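Local coordinates for protein dihydropyrimidinase (Brevibacillus agri, PDB 3SFW) that probably catalyses the hydrolytic ring opening of dihydropyrimidines, acting as a zinc-dependent cyclic amidase of the amidohydrolase family, at residues A[318-323]-A[412-417]; A[426-431]-A[439-444]; A[212-217]-A[290-295]. All coordinates share one frame; numbering follows the deposited sequence.

How the contacts relate
Along the chain the contacts come in the order 3, 1, 2, each closing before the next opens. Contacts 3 and 1 both join loop and helix segments of the TIM-barrel amidohydrolase domain and lie near the two-zinc site: the side chain of Arg212 lies about 8 Å from a zinc ion and that of Pro318 about 10 Å. Their centres are 23 Å apart, with nearest atoms about 7 Å from each other. Contact 2 belongs to the mixed sheet that includes strands 393-403, 422-432, 435-439 and 442-443, with its centre 24 Å from that of contact 1 and 37 Å from that of contact 3, across the chain's centre. Two contacts thus lie near the metal site, while the third lies in a sheet region apart from them.

Contact 1: residues A[318-323]-A[412-417]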
# COMPACT_ATOMS: atom_id res chain seq x y z
N PRO A 318 34.14 -5.94 14.45
CA PRO A 318 34.50 -7.26 15.02
C PRO A 318 34.90 -7.20 16.50
O PRO A 318 35.60 -6.26 16.94
CB PRO A 318 35.68 -7.69 14.14
CG PRO A 318 36.37 -6.35 13.83
CD PRO A 318 35.18 -5.45 13.52
N PHE A 319 34.48 -8.21 17.25
CA PHE A 319 34.97 -8.42 18.62
C PHE A 319 35.24 -9.91 18.75
O PHE A 319 34.40 -10.74 18.34
CB PHE A 319 33.89 -8.03 19.62
CG PHE A 319 33.49 -6.58 19.54
CD1 PHE A 319 34.27 -5.60 20.16
CD2 PHE A 319 32.34 -6.18 18.84
CE1 PHE A 319 33.94 -4.23 20.05
CE2 PHE A 319 31.96 -4.80 18.76
CZ PHE A 319 32.74 -3.84 19.42
N ASN A 320 36.37 -10.26 19.34
CA ASN A 320 36.64 -11.66 19.62
C ASN A 320 35.55 -12.29 20.48
O ASN A 320 35.00 -11.67 21.39
CB ASN A 320 37.99 -11.79 20.35
CG ASN A 320 39.13 -11.45 19.47
OD1 ASN A 320 39.44 -12.18 18.54
ND2 ASN A 320 39.75 -10.28 19.71
N PHE A 321 35.29 -13.56 20.22
CA PHE A 321 34.39 -14.34 21.04
C PHE A 321 34.98 -14.47 22.45
O PHE A 321 34.29 -14.20 23.44
CB PHE A 321 34.26 -15.73 20.45
CG PHE A 321 33.25 -16.59 21.20
CD1 PHE A 321 31.98 -16.12 21.47
CD2 PHE A 321 33.60 -17.86 21.63
CE1 PHE A 321 31.05 -16.92 22.13
CE2 PHE A 321 32.66 -18.67 22.28
CZ PHE A 321 31.39 -18.19 22.53
N SER A 322 36.25 -14.84 22.52
CA SER A 322 36.93 -14.91 23.82
C SER A 322 37.25 -13.50 24.33
O SER A 322 37.82 -12.64 23.60
CB SER A 322 38.20 -15.76 23.72
OG SER A 322 38.94 -15.67 24.92
N GLY A 323 36.88 -13.25 25.58
CA GLY A 323 37.23 -11.98 26.20
C GLY A 323 36.20 -10.90 25.89
O GLY A 323 35.54 -10.38 26.81
N ASN A 412 41.40 -9.79 12.10
CA ASN A 412 42.06 -10.06 13.37
C ASN A 412 41.00 -10.38 14.43
O ASN A 412 40.77 -9.58 15.35
CB ASN A 412 42.97 -8.89 13.79
CG ASN A 412 43.87 -9.25 14.97
OD1 ASN A 412 44.04 -10.44 15.30
ND2 ASN A 412 44.34 -8.23 15.69
N VAL A 413 40.37 -11.56 14.32
CA VAL A 413 39.26 -11.95 15.21
C VAL A 413 39.23 -13.47 15.24
O VAL A 413 39.61 -14.11 14.28
CB VAL A 413 37.88 -11.45 14.67
CG1 VAL A 413 36.82 -11.43 15.79
CG2 VAL A 413 38.03 -10.07 14.09
N ASP A 414 38.79 -14.04 16.37
CA ASP A 414 38.93 -15.49 16.60
C ASP A 414 37.78 -16.34 16.11
O ASP A 414 37.71 -17.52 16.44
CB ASP A 414 39.16 -15.79 18.09
CG ASP A 414 38.04 -15.28 18.96
OD1 ASP A 414 37.00 -14.86 18.44
OD2 ASP A 414 38.10 -15.43 20.21
N TYR A 415 36.87 -15.77 15.31
CA TYR A 415 35.83 -16.61 14.74
C TYR A 415 35.36 -15.97 13.46
O TYR A 415 35.64 -14.79 13.20
CB TYR A 415 34.62 -16.82 15.71
CG TYR A 415 33.70 -15.63 15.88
CD1 TYR A 415 34.05 -14.56 16.69
CD2 TYR A 415 32.51 -15.53 15.13
CE1 TYR A 415 33.25 -13.43 16.81
CE2 TYR A 415 31.66 -14.46 15.28
CZ TYR A 415 32.03 -13.40 16.13
OH TYR A 415 31.23 -12.31 16.24
N ASN A 416 34.65 -16.76 12.67
CA ASN A 416 33.99 -16.22 11.48
C ASN A 416 32.54 -16.65 11.52
O ASN A 416 32.25 -17.85 11.72
CB ASN A 416 34.69 -16.79 10.26
CG ASN A 416 34.24 -16.13 8.96
OD1 ASN A 416 33.06 -16.18 8.62
ND2 ASN A 416 35.17 -15.48 8.26
N PRO A 417 31.61 -15.69 11.42
CA PRO A 417 30.19 -16.05 11.56
C PRO A 417 29.66 -16.90 10.41
O PRO A 417 28.61 -17.52 10.54
CB PRO A 417 29.47 -14.68 11.62
CG PRO A 417 30.41 -13.76 10.79
CD PRO A 417 31.82 -14.26 11.08
O HOH W 1 32.41 -9.76 16.06
O HOH W 2 42.26 -9.67 17.94
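The carboxylate of Asp414 grips two successive backbone N-H groups of segment 318-323. OD1 receives Phe321 N at 2.8 Å on its syn side, somewhat out of the carboxylate plane, and OD2 takes Ser322 N at 3.0 Å through its syn lone pair, in a nearly straight bond (168°). Chi1 of 59° puts CG of Asp414 between the backbone N and the carbonyl carbon, 3.5 Å from Phe321 N. The amide of Asn320 stands almost perpendicular to this carboxylate, its plane turned by 81°, and its OD1 accepts a weak, bent bond from Asp414 N at 2.9 Å.

The tight part is made by buried residues. There CG2 of Val413 presses on CB of Pro318 at 3.3 Å, shorter than usual for two carbons, while CG1 of Val413 rests beside the carbonyl of Phe319. Tyr415 brings its ring edge to the same carbonyl, with CE1 3.3 Å from Phe319 O and close to the ring plane, and CD1 lies against CB of Phe321. The Tyr415 hydroxyl bonds to Lys284 O and also accepts from a water held by Phe319 N.

The contact is looser at exposed Asn412, where a second water bridges Asn320 ND2 and Asn412 O, a carbonyl also bonded by Ser71 OG. Ser322, though exposed, is held by its N-H. The paired N-H groups would partly offset the negative charge of Asp414, whose carboxylate joins the 412-417 loop to segment 318-323; Pro318, at the other end of that segment, has its side chain about 10 Å from a bound zinc ion.

Contact 2: residues A[426-431]-A[439-444]; sequences DVISVL and RNKQFV
Lys441 reaches back along strand 422-432 to form a salt bridge with Asp426. CB leads to CG, which lies anti to the carbonyl carbon (chi1 -63°) and passes 3.4 Å from Val427 O. CD then comes beside the Asp426 carboxylate, 3.3 Å from OD2. A bend at chi3 (83°) places CE, which touches both carboxylate oxygens, and NZ at the tip donates to OD2 of Asp426 at 2.6 Å, using the syn lone pair. The two side chains cross at about a right angle, and OD1 of Asp426 has a long, weak ion pair with Arg402.

At the base of the same residue, Lys441 N bonds to Ile428 O at 2.9 Å, in the carbonyl plane. Its neighbour Asn440 N turns instead to OG of Ser429, 3.0 Å away and nearly straight (171°), while the OD1 of Asn440 lies against CG2 of Ile428. Arg439 packs its CA against that serine hydroxyl, and its guanidinium leads off to a salt bridge with Glu41.

Residues 439-442 form a type I' beta turn, and Ile428 and Ser429 form a classic beta bulge opposite Leu395 of strand 393-403. Within the bulge, Ile428 O and Ser429 OG accept from two successive N-H groups of the turn. One ion pair, between exposed Lys441 and buried Asp426, completes the attachment, and the lysine charge probably offsets that of the buried carboxylate.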
# COMPACT_ATOMS: atom_id res chain seq x y z
N ASP A 426 36.85 -17.02 -5.75
CA ASP A 426 38.06 -16.79 -4.97
C ASP A 426 38.70 -15.49 -5.50
O ASP A 426 38.85 -15.29 -6.71
CB ASP A 426 39.01 -18.01 -5.13
CG ASP A 426 40.03 -18.14 -3.98
OD1 ASP A 426 39.86 -17.51 -2.92
OD2 ASP A 426 41.01 -18.92 -4.15
N VAL A 427 39.02 -14.59 -4.57
CA VAL A 427 39.80 -13.37 -4.89
C VAL A 427 41.28 -13.72 -5.07
O VAL A 427 41.96 -14.14 -4.10
CB VAL A 427 39.61 -12.32 -3.78
CG1 VAL A 427 40.50 -11.09 -4.01
CG2 VAL A 427 38.09 -11.90 -3.73
N ILE A 428 41.76 -13.64 -6.30
CA ILE A 428 43.14 -14.09 -6.59
C ILE A 428 44.14 -12.96 -6.39
O ILE A 428 45.11 -13.12 -5.65
CB ILE A 428 43.26 -14.64 -8.02
CG1 ILE A 428 42.22 -15.76 -8.23
CG2 ILE A 428 44.75 -15.05 -8.34
CD1 ILE A 428 42.32 -16.93 -7.22
N SER A 429 43.92 -11.83 -7.08
CA SER A 429 44.81 -10.68 -6.95
C SER A 429 44.00 -9.39 -6.85
O SER A 429 42.88 -9.33 -7.35
CB SER A 429 45.75 -10.62 -8.14
OG SER A 429 46.52 -11.81 -8.14
N VAL A 430 44.57 -8.39 -6.18
CA VAL A 430 43.87 -7.13 -5.90
C VAL A 430 44.86 -5.99 -6.12
O VAL A 430 45.93 -5.94 -5.49
CB VAL A 430 43.36 -7.09 -4.46
CG1 VAL A 430 42.67 -5.75 -4.13
CG2 VAL A 430 42.44 -8.28 -4.19
N LEU A 431 44.52 -5.09 -7.04
CA LEU A 431 45.31 -3.87 -7.25
C LEU A 431 44.59 -2.68 -6.64
O LEU A 431 43.33 -2.57 -6.75
CB LEU A 431 45.47 -3.60 -8.74
CG LEU A 431 46.28 -4.71 -9.45
CD1 LEU A 431 45.52 -5.22 -10.67
CD2 LEU A 431 47.68 -4.18 -9.87
N ARG A 439 48.50 -10.52 -4.31
CA ARG A 439 48.82 -11.13 -5.59
C ARG A 439 48.91 -12.62 -5.38
O ARG A 439 49.63 -13.08 -4.47
CB ARG A 439 50.13 -10.60 -6.11
CG ARG A 439 50.40 -11.04 -7.58
CD ARG A 439 51.59 -10.32 -8.13
NE ARG A 439 51.74 -10.56 -9.57
CZ ARG A 439 52.60 -9.87 -10.32
NH1 ARG A 439 53.34 -8.93 -9.76
NH2 ARG A 439 52.72 -10.14 -11.59
N ASN A 440 48.10 -13.37 -6.14
CA ASN A 440 47.99 -14.82 -5.93
C ASN A 440 47.80 -15.19 -4.47
O ASN A 440 48.45 -16.12 -3.94
CB ASN A 440 49.22 -15.52 -6.56
CG ASN A 440 49.25 -15.33 -8.04
OD1 ASN A 440 48.25 -15.58 -8.70
ND2 ASN A 440 50.35 -14.81 -8.58
N LYS A 441 46.86 -14.51 -3.84
CA LYS A 441 46.44 -14.81 -2.47
C LYS A 441 47.55 -14.60 -1.42
O LYS A 441 47.42 -15.08 -0.31
CB LYS A 441 45.77 -16.21 -2.36
CG LYS A 441 44.46 -16.32 -3.20
CD LYS A 441 44.01 -17.75 -3.35
CE LYS A 441 43.25 -18.17 -2.15
NZ LYS A 441 42.79 -19.57 -2.41
N GLN A 442 48.54 -13.77 -1.74
CA GLN A 442 49.58 -13.40 -0.77
C GLN A 442 49.60 -11.88 -0.63
O GLN A 442 49.33 -11.15 -1.59
CB GLN A 442 50.93 -13.90 -1.29
CG GLN A 442 50.98 -15.46 -1.30
CD GLN A 442 52.13 -15.99 -2.13
OE1 GLN A 442 52.32 -15.59 -3.28
NE2 GLN A 442 52.89 -16.94 -1.56
N PHE A 443 49.86 -11.40 0.58
CA PHE A 443 49.84 -9.95 0.78
C PHE A 443 51.17 -9.34 0.35
O PHE A 443 52.23 -9.60 0.98
CB PHE A 443 49.60 -9.62 2.26
CG PHE A 443 49.72 -8.15 2.58
CD1 PHE A 443 48.86 -7.21 1.95
CD2 PHE A 443 50.53 -7.73 3.61
CE1 PHE A 443 48.92 -5.85 2.32
CE2 PHE A 443 50.59 -6.38 3.98
CZ PHE A 443 49.80 -5.43 3.30
N VAL A 444 51.12 -8.48 -0.67
CA VAL A 444 52.33 -7.83 -1.21
C VAL A 444 52.29 -6.29 -1.09
O VAL A 444 53.25 -5.60 -1.45
CB VAL A 444 52.62 -8.25 -2.67
CG1 VAL A 444 52.81 -9.76 -2.73
CG2 VAL A 444 51.42 -7.86 -3.56

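Contact 3: residues A[212-217]-A[290-295]; sequences RPPEAE and PLREKW
The guanidinium of Arg292 is sandwiched between two prolines: CA of Pro214 lies 3.3 Å above one face and CD of Pro290 3.5 Å above the opposite face, both offset toward the rim. Its edge carries the polar partners. NH1 donates to Arg212 O at 2.9 Å, in the carbonyl plane, and NH2 forms a salt bridge with Glu217 OE1 at 2.8 Å. This second bond is straight (169°) and lies in the guanidinium plane, but it meets the carboxylate from its anti side and somewhat out of plane, the two groups being turned 36° apart. A water in the same plane accepts from NH2 and lies 3.0 Å from Arg212 O.

The Arg292 chain bends at chi2 (-56°), which places CD, and then runs extended toward helix 214-230. Ser241 OG bonds to both Arg292 NE and Glu217 OE1, so one hydroxyl ties the two charged groups together. CB of Arg212 packs on Pro290 CD at 3.7 Å, while the Arg212 guanidinium makes a salt bridge with Glu185. Pro213 packs on Leu230 of the second subunit.

Through this buried, edge-bonded arginine the loop ahead of helix 295-305 is fastened to helix 214-230 by way of Glu217, a loop-to-helix join within the TIM-barrel fold of the amidohydrolases, with the Arg212 side chain about 8 Å from a zinc ion.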
# COMPACT_ATOMS: atom_id res chain seq x y z
N ARG A 212 14.60 -6.32 20.13
CA ARG A 212 14.62 -5.36 18.99
C ARG A 212 13.74 -5.81 17.83
O ARG A 212 14.27 -6.10 16.74
CB ARG A 212 16.05 -5.17 18.49
CG ARG A 212 17.09 -5.17 19.61
CD ARG A 212 18.51 -5.14 19.03
NE ARG A 212 18.92 -3.79 18.61
CZ ARG A 212 19.56 -2.90 19.39
NH1 ARG A 212 19.88 -3.21 20.66
NH2 ARG A 212 19.97 -1.73 18.89
N PRO A 213 12.40 -5.85 18.01
CA PRO A 213 11.58 -6.47 16.97
C PRO A 213 11.59 -5.68 15.66
O PRO A 213 11.90 -4.48 15.66
CB PRO A 213 10.16 -6.44 17.55
CG PRO A 213 10.30 -6.06 18.99
CD PRO A 213 11.58 -5.29 19.10
N PRO A 214 11.27 -6.35 14.55
CA PRO A 214 11.39 -5.66 13.25
C PRO A 214 10.52 -4.43 13.14
O PRO A 214 10.83 -3.50 12.40
CB PRO A 214 10.97 -6.73 12.22
CG PRO A 214 10.46 -7.88 13.03
CD PRO A 214 10.97 -7.79 14.42
N GLU A 215 9.36 -4.44 13.82
CA GLU A 215 8.50 -3.28 13.83
C GLU A 215 9.22 -2.02 14.33
O GLU A 215 8.86 -0.93 13.89
CB GLU A 215 7.25 -3.55 14.67
CG GLU A 215 6.33 -4.65 14.03
CD GLU A 215 6.73 -6.14 14.28
OE1 GLU A 215 7.68 -6.48 15.02
OE2 GLU A 215 6.04 -7.00 13.68
N ALA A 216 10.20 -2.18 15.21
CA ALA A 216 10.97 -1.04 15.76
C ALA A 216 11.91 -0.45 14.69
O ALA A 216 12.20 0.76 14.69
CB ALA A 216 11.79 -1.50 17.00
N GLU A 217 12.45 -1.34 13.85
CA GLU A 217 13.28 -0.91 12.72
C GLU A 217 12.37 -0.29 11.68
O GLU A 217 12.67 0.77 11.12
CB GLU A 217 14.06 -2.08 12.13
CG GLU A 217 14.77 -1.69 10.84
CD GLU A 217 15.56 -2.82 10.20
OE1 GLU A 217 15.99 -3.77 10.89
OE2 GLU A 217 15.82 -2.72 9.01
N PRO A 290 19.06 -6.88 14.83
CA PRO A 290 19.40 -8.29 15.02
C PRO A 290 19.10 -9.11 13.76
O PRO A 290 18.29 -8.72 12.93
CB PRO A 290 18.46 -8.71 16.16
CG PRO A 290 17.23 -7.80 16.00
CD PRO A 290 17.81 -6.47 15.47
N LEU A 291 19.63 -10.32 13.72
CA LEU A 291 19.22 -11.30 12.70
C LEU A 291 17.71 -11.54 12.81
O LEU A 291 17.14 -11.40 13.90
CB LEU A 291 20.01 -12.60 12.93
CG LEU A 291 21.50 -12.49 12.60
CD1 LEU A 291 22.19 -13.85 12.81
CD2 LEU A 291 21.68 -12.04 11.13
N ARG A 292 17.09 -11.85 11.66
CA ARG A 292 15.63 -11.85 11.48
C ARG A 292 15.15 -13.25 11.12
O ARG A 292 15.95 -14.13 10.70
CB ARG A 292 15.24 -10.90 10.33
CG ARG A 292 15.75 -9.46 10.52
CD ARG A 292 15.20 -8.90 11.90
NE ARG A 292 15.31 -7.42 11.98
CZ ARG A 292 14.97 -6.71 13.05
NH1 ARG A 292 14.45 -7.33 14.14
NH2 ARG A 292 15.07 -5.38 13.04
N GLU A 293 13.85 -13.44 11.19
CA GLU A 293 13.25 -14.69 10.68
C GLU A 293 13.67 -14.86 9.23
O GLU A 293 13.71 -13.89 8.48
CB GLU A 293 11.73 -14.59 10.78
CG GLU A 293 11.23 -14.66 12.22
CD GLU A 293 9.72 -14.42 12.38
OE1 GLU A 293 9.06 -13.81 11.50
OE2 GLU A 293 9.25 -14.58 13.52
N LYS A 294 13.99 -16.08 8.84
CA LYS A 294 14.69 -16.31 7.59
C LYS A 294 13.90 -15.79 6.37
O LYS A 294 14.50 -15.42 5.36
CB LYS A 294 14.94 -17.82 7.43
CG LYS A 294 15.82 -18.16 6.22
CD LYS A 294 16.24 -19.65 6.26
CE LYS A 294 16.85 -20.06 4.91
NZ LYS A 294 18.18 -19.33 4.63
N TRP A 295 12.57 -15.80 6.45
CA TRP A 295 11.77 -15.31 5.29
C TRP A 295 12.14 -13.87 4.87
O TRP A 295 11.93 -13.51 3.69
CB TRP A 295 10.25 -15.40 5.55
CG TRP A 295 9.72 -14.46 6.59
CD1 TRP A 295 9.58 -14.71 7.92
CD2 TRP A 295 9.22 -13.13 6.37
NE1 TRP A 295 9.00 -13.63 8.55
CE2 TRP A 295 8.80 -12.64 7.63
CE3 TRP A 295 9.12 -12.30 5.26
CZ2 TRP A 295 8.27 -11.36 7.79
CZ3 TRP A 295 8.52 -11.05 5.42
CH2 TRP A 295 8.14 -10.58 6.67
O HOH W 3 15.00 -3.63 15.25